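Local coordinates for protein Dr hemagglutinin structural subunit (Escherichia coli, PDB 1UT1) that mediates adherence of uropathogenic bacteria to the upper urinary tract as a fimbrial adhesin, binding the Dr blood group antigen and agglutinating human erythrocytes, at residues A[23-26]-A[27-31]; A[81-85]-A[86-90]. The protein carries 3 engineered substitutions. All coordinates share one frame; numbering follows the deposited sequence. Where two conformers were deposited one is given.

Interaction 1: A[23-26]-A[27-31]; sequences TVTE and KCQVR. Engineered in segment 27-31: Lys27 (natural residue Glu). With SO4 (sulfate ion), chain G; EDO (1,2-ethanediol), chain H.
Thr25 holds OG1 between its backbone N and carbonyl carbon (chi1 79°), while Gln29 sends CG anti to its own N (180°) and reaches back extended, and the two side chains cross at about a right angle across the bend between strands 16-25 and 29-32. Gln29 NE2 donates to Thr25 OG1 at 2.9 Å, the hydroxyl lying close to the amide plane. That same OG1 donates to Glu26 O at 2.7 Å, tying the hydroxyl to the bend as well as to the returning strand. At the far end of the amide, Arg31 NH1 makes a weak bond to Gln29 OE1 (2.9 Å), with the guanidinium meeting Gln29 CD edge-on. On the outer side of the bend Lys27, an engineered residue, uses its backbone N to bind sulfate O4 at 3.0 Å, a nearly straight bond of 168°. A water accepts from Cys28 N at 3.0 Å and donates to that O4, so the sulfate links two successive backbone amides. Cys28 forms a disulfide with Cys60 of the second subunit, and residues 29-31 pair antiparallel with a strand of that chain. The bend thus sends its second strand into a neighbour's sheet, consistent with strand exchange within a trimer.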
loop_
_atom_site.group_PDB
_atom_site.type_symbol
_atom_site.label_atom_id
_atom_site.label_comp_id
_atom_site.label_asym_id
_atom_site.label_seq_id
_atom_site.Cartn_x
_atom_site.Cartn_y
_atom_site.Cartn_z
ATOM N N THR A 23 6.790 13.096 4.524
ATOM C CA THR A 23 8.045 13.167 3.802
ATOM C C THR A 23 8.717 14.497 4.150
ATOM O O THR A 23 8.109 15.573 4.033
ATOM C CB THR A 23 7.829 13.064 2.289
ATOM O OG1 THR A 23 7.306 11.758 1.984
ATOM C CG2 THR A 23 9.146 13.294 1.552
ATOM N N VAL A 24 9.966 14.409 4.597
ATOM C CA VAL A 24 10.747 15.583 4.992
ATOM C C VAL A 24 11.698 15.911 3.825
ATOM O O VAL A 24 12.305 15.012 3.244
ATOM C CB VAL A 24 11.567 15.294 6.278
ATOM C CG1 VAL A 24 12.533 16.489 6.620
ATOM C CG2 VAL A 24 10.601 15.042 7.447
ATOM N N THR A 25 11.738 17.177 3.434
ATOM C CA THR A 25 12.595 17.588 2.336
ATOM C C THR A 25 13.529 18.739 2.722
ATOM O O THR A 25 13.424 19.309 3.834
ATOM C CB THR A 25 11.749 18.036 1.126
ATOM O OG1 THR A 25 11.244 19.372 1.334
ATOM C CG2 THR A 25 10.584 17.072 0.894
ATOM N N GLU A 26 14.378 19.139 1.763
ATOM C CA GLU A 26 15.152 20.369 1.917
ATOM C C GLU A 26 14.282 21.512 1.355
ATOM O O GLU A 26 13.171 21.276 0.895
ATOM C CB GLU A 26 16.457 20.278 1.123
ATOM C CG GLU A 26 17.438 19.284 1.653
ATOM C CD GLU A 26 18.825 19.508 1.101
ATOM O OE1 GLU A 26 18.981 20.389 0.233
ATOM O OE2 GLU A 26 19.745 18.766 1.499
ATOM N N LYS A 27 14.797 22.740 1.366
ATOM C CA LYS A 27 14.058 23.882 0.802
ATOM C C LYS A 27 13.749 23.700 -0.707
ATOM O O LYS A 27 12.663 24.052 -1.165
ATOM C CB LYS A 27 14.859 25.183 1.016
ATOM C CG LYS A 27 14.674 25.843 2.370
ATOM C CD LYS A 27 15.558 27.066 2.499
ATOM C CE LYS A 27 16.810 26.772 3.366
ATOM N NZ LYS A 27 17.789 27.896 3.334
ATOM N N CYS A 28 14.716 23.177 -1.472
ATOM C CA CYS A 28 14.459 22.864 -2.908
ATOM C C CYS A 28 13.761 21.519 -2.865
ATOM O O CYS A 28 14.352 20.526 -2.442
ATOM C CB CYS A 28 15.768 22.741 -3.683
ATOM S SG CYS A 28 15.633 21.983 -5.363
ATOM N N GLN A 29 12.457 21.552 -3.108
ATOM C CA GLN A 29 11.573 20.410 -2.878
ATOM C C GLN A 29 10.947 20.007 -4.205
ATOM O O GLN A 29 10.272 20.813 -4.833
ATOM C CB GLN A 29 10.475 20.878 -1.908
ATOM C CG GLN A 29 9.435 19.849 -1.526
ATOM C CD GLN A 29 8.366 20.445 -0.613
ATOM O OE1 GLN A 29 7.459 21.108 -1.089
ATOM N NE2 GLN A 29 8.540 20.297 0.721
ATOM N N VAL A 30 11.099 18.734 -4.592
ATOM C CA VAL A 30 10.569 18.285 -5.877
ATOM C C VAL A 30 9.481 17.247 -5.667
ATOM O O VAL A 30 9.770 16.113 -5.240
ATOM C CB VAL A 30 11.681 17.707 -6.726
ATOM C CG1 VAL A 30 11.141 17.302 -8.091
ATOM C CG2 VAL A 30 12.857 18.769 -6.859
ATOM N N ARG A 31 8.234 17.655 -5.912
ATOM C CA ARG A 31 7.062 16.788 -5.693
ATOM C C ARG A 31 6.875 15.951 -6.942
ATOM O O ARG A 31 6.850 16.470 -8.046
ATOM C CB ARG A 31 5.772 17.625 -5.419
ATOM C CG ARG A 31 5.888 18.686 -4.327
ATOM C CD ARG A 31 5.923 18.060 -2.943
ATOM N NE ARG A 31 4.599 17.961 -2.330
ATOM C CZ ARG A 31 4.222 18.639 -1.250
ATOM N NH1 ARG A 31 5.054 19.502 -0.681
ATOM N NH2 ARG A 31 3.006 18.467 -0.749
HETATM S S SO4 G . 17.628 23.239 3.728
HETATM O O1 SO4 G . 16.350 22.604 4.191
HETATM O O2 SO4 G . 18.053 24.388 4.545
HETATM O O3 SO4 G . 18.710 22.212 3.911
HETATM O O4 SO4 G . 17.516 23.481 2.271
HETATM C C1 EDO H . 12.979 11.810 0.700
HETATM O O1 EDO H . 12.118 11.749 -0.427
HETATM C C2 EDO H . 13.797 13.097 0.614
HETATM O O2 EDO H . 12.921 14.229 0.722
HETATM O O HOH W 1 17.599 22.856 -0.843
#

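Interaction 2: A[81-85]-A[86-90]; sequences LISDN and NRDKL. With EDO (1,2-ethanediol), chain I.
Residues 81-90 form a short beta hairpin, joining strand 78-83 to strand 89-96 through a type I turn from Ser83 to Asn86. Leu81 and Leu90 make a hydrogen-bonded antiparallel pair, each N bonded to the other's O at 2.9 Å, and their CB atoms lie 4.2 Å apart. Further along, Ser83 N donates to Asp88 O at 2.9 Å. The leucines face inward, against Leu22 and Ile50, in the core of the immunoglobulin-like beta sandwich of the Dr adhesins; Ile82 and Lys89, the non-hydrogen-bonded pair, lie on the other face. Ile82 has CG1 anti to its backbone N (chi1 -165°), and chi2 near +71° then turns CD1 to within 3.3 Å of Asp88 O and 3.8 Å of Lys89 CG. At the turn, Asn86 N donates to Ser83 O at 2.9 Å, and Asn86 itself takes a left-handed conformation (phi 72°). The Ser83 hydroxyl accepts Asp88 N at 2.9 Å from OG, nearly straight at 165°, joining the last residue of the first strand to the residue just ahead of the second. An ethanediol lies beside Ser83 and Asp88, its O1 donating to Asp88 OD2 at 2.6 Å and accepting a weak hydrogen bond from Ser83 OG.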
loop_
_atom_site.group_PDB
_atom_site.type_symbol
_atom_site.label_atom_id
_atom_site.label_comp_id
_atom_site.label_asym_id
_atom_site.label_seq_id
_atom_site.Cartn_x
_atom_site.Cartn_y
_atom_site.Cartn_z
ATOM N N LEU A 81 8.097 9.393 14.887
ATOM C CA LEU A 81 7.990 8.837 13.545
ATOM C C LEU A 81 9.395 8.317 13.254
ATOM O O LEU A 81 10.375 8.847 13.769
ATOM C CB LEU A 81 7.642 9.904 12.508
ATOM C CG LEU A 81 6.147 10.186 12.346
ATOM C CD1 LEU A 81 5.686 10.948 13.544
ATOM C CD2 LEU A 81 5.917 11.013 11.057
ATOM N N ILE A 82 9.476 7.280 12.434
ATOM C CA ILE A 82 10.757 6.668 12.109
ATOM C C ILE A 82 10.952 6.663 10.594
ATOM O O ILE A 82 9.999 6.505 9.845
ATOM C CB ILE A 82 10.846 5.216 12.686
ATOM C CG1 ILE A 82 12.316 4.715 12.672
ATOM C CG2 ILE A 82 9.913 4.261 11.937
ATOM C CD1 ILE A 82 13.235 5.409 13.721
ATOM N N SER A 83 12.189 6.887 10.144
ATOM C CA SER A 83 12.481 6.862 8.698
ATOM C C SER A 83 12.315 5.434 8.121
ATOM O O SER A 83 12.318 4.438 8.856
ATOM C CB SER A 83 13.904 7.374 8.428
ATOM O OG SER A 83 14.860 6.586 9.120
ATOM N N ASP A 84 12.199 5.349 6.800
ATOM C CA ASP A 84 12.040 4.063 6.116
ATOM C C ASP A 84 13.181 3.069 6.483
ATOM O O ASP A 84 12.944 1.871 6.620
ATOM C CB ASP A 84 12.031 4.286 4.609
ATOM C CG ASP A 84 10.666 4.657 4.086
ATOM O OD1 ASP A 84 9.735 4.821 4.898
ATOM O OD2 ASP A 84 10.578 4.963 2.882
ATOM N N ASN A 85 14.393 3.584 6.667
ATOM C CA ASN A 85 15.541 2.711 7.010
ATOM C C ASN A 85 15.703 2.391 8.508
ATOM O O ASN A 85 16.610 1.645 8.894
ATOM C CB ASN A 85 16.837 3.222 6.376
ATOM C CG ASN A 85 17.442 4.447 7.104
ATOM O OD1 ASN A 85 18.527 4.886 6.751
ATOM N ND2 ASN A 85 16.757 4.978 8.109
ATOM N N ASN A 86 14.723 2.825 9.318
ATOM C CA ASN A 86 14.684 2.578 10.753
ATOM C C ASN A 86 15.693 3.348 11.555
ATOM O O ASN A 86 15.801 3.182 12.760
ATOM C CB ASN A 86 14.779 1.066 11.079
ATOM C CG ASN A 86 14.139 0.715 12.411
ATOM O OD1 ASN A 86 14.716 0.004 13.240
ATOM N ND2 ASN A 86 12.988 1.294 12.663
ATOM N N ARG A 87 16.420 4.241 10.908
ATOM C CA ARG A 87 17.458 4.961 11.630
ATOM C C ARG A 87 17.090 6.274 12.288
ATOM O O ARG A 87 17.565 6.576 13.385
ATOM C CB ARG A 87 18.700 5.167 10.762
ATOM C CG ARG A 87 19.852 5.752 11.571
ATOM C CD ARG A 87 21.184 5.594 10.882
ATOM N NE ARG A 87 21.471 4.232 10.415
ATOM C CZ ARG A 87 22.402 3.978 9.499
ATOM N NH1 ARG A 87 23.104 4.981 9.013
ATOM N NH2 ARG A 87 22.627 2.742 9.062
ATOM N N ASP A 88 16.387 7.122 11.551
ATOM C CA ASP A 88 16.199 8.498 11.961
ATOM C C ASP A 88 14.843 8.731 12.591
ATOM O O ASP A 88 13.809 8.259 12.081
ATOM C CB ASP A 88 16.429 9.439 10.776
ATOM C CG ASP A 88 17.809 9.263 10.167
ATOM O OD1 ASP A 88 18.798 9.473 10.895
ATOM O OD2 ASP A 88 17.905 8.788 9.009
ATOM N N LYS A 89 14.883 9.383 13.754
ATOM C CA LYS A 89 13.689 9.654 14.539
ATOM C C LYS A 89 13.198 11.107 14.427
ATOM O O LYS A 89 13.992 12.069 14.435
ATOM C CB LYS A 89 13.960 9.344 16.014
ATOM C CG LYS A 89 14.401 7.918 16.281
ATOM C CD LYS A 89 14.858 7.814 17.750
ATOM C CE LYS A 89 15.340 6.403 18.077
ATOM N NZ LYS A 89 15.834 6.349 19.481
ATOM N N LEU A 90 11.875 11.261 14.427
ATOM C CA LEU A 90 11.260 12.591 14.529
ATOM C C LEU A 90 10.347 12.513 15.745
ATOM O O LEU A 90 9.305 11.846 15.701
ATOM C CB LEU A 90 10.451 12.893 13.274
ATOM C CG LEU A 90 9.682 14.214 13.209
ATOM C CD1 LEU A 90 10.674 15.408 13.365
ATOM C CD2 LEU A 90 8.962 14.292 11.819
HETATM C C1 EDO I . 16.434 9.349 6.171
HETATM O O1 EDO I . 16.605 8.115 6.880
HETATM C C2 EDO I . 17.822 9.852 5.707
HETATM O O2 EDO I . 18.597 8.746 5.198
#

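Residues 23-31 come well before 81-90 in the chain; the centres of interactions 1 and 2 lie about 17 Å apart, and their nearest atoms about 5 Å. Strand 135-147 connects them: strands 16-25 and 78-83 both pair with it. Asn136 touches both, accepting Thr23 OG1 of interaction 1 on its OD1 and giving its ND2 to Asp84 OD2 of interaction 2. Their surroundings differ. Residues 23-31 lie in the predicted receptor-binding region and at an interface with another subunit, whereas no other chain of the assembly touches 81-90. Each holds ethanediol, and interaction 1 a sulfate, probably from the crystallisation liquor.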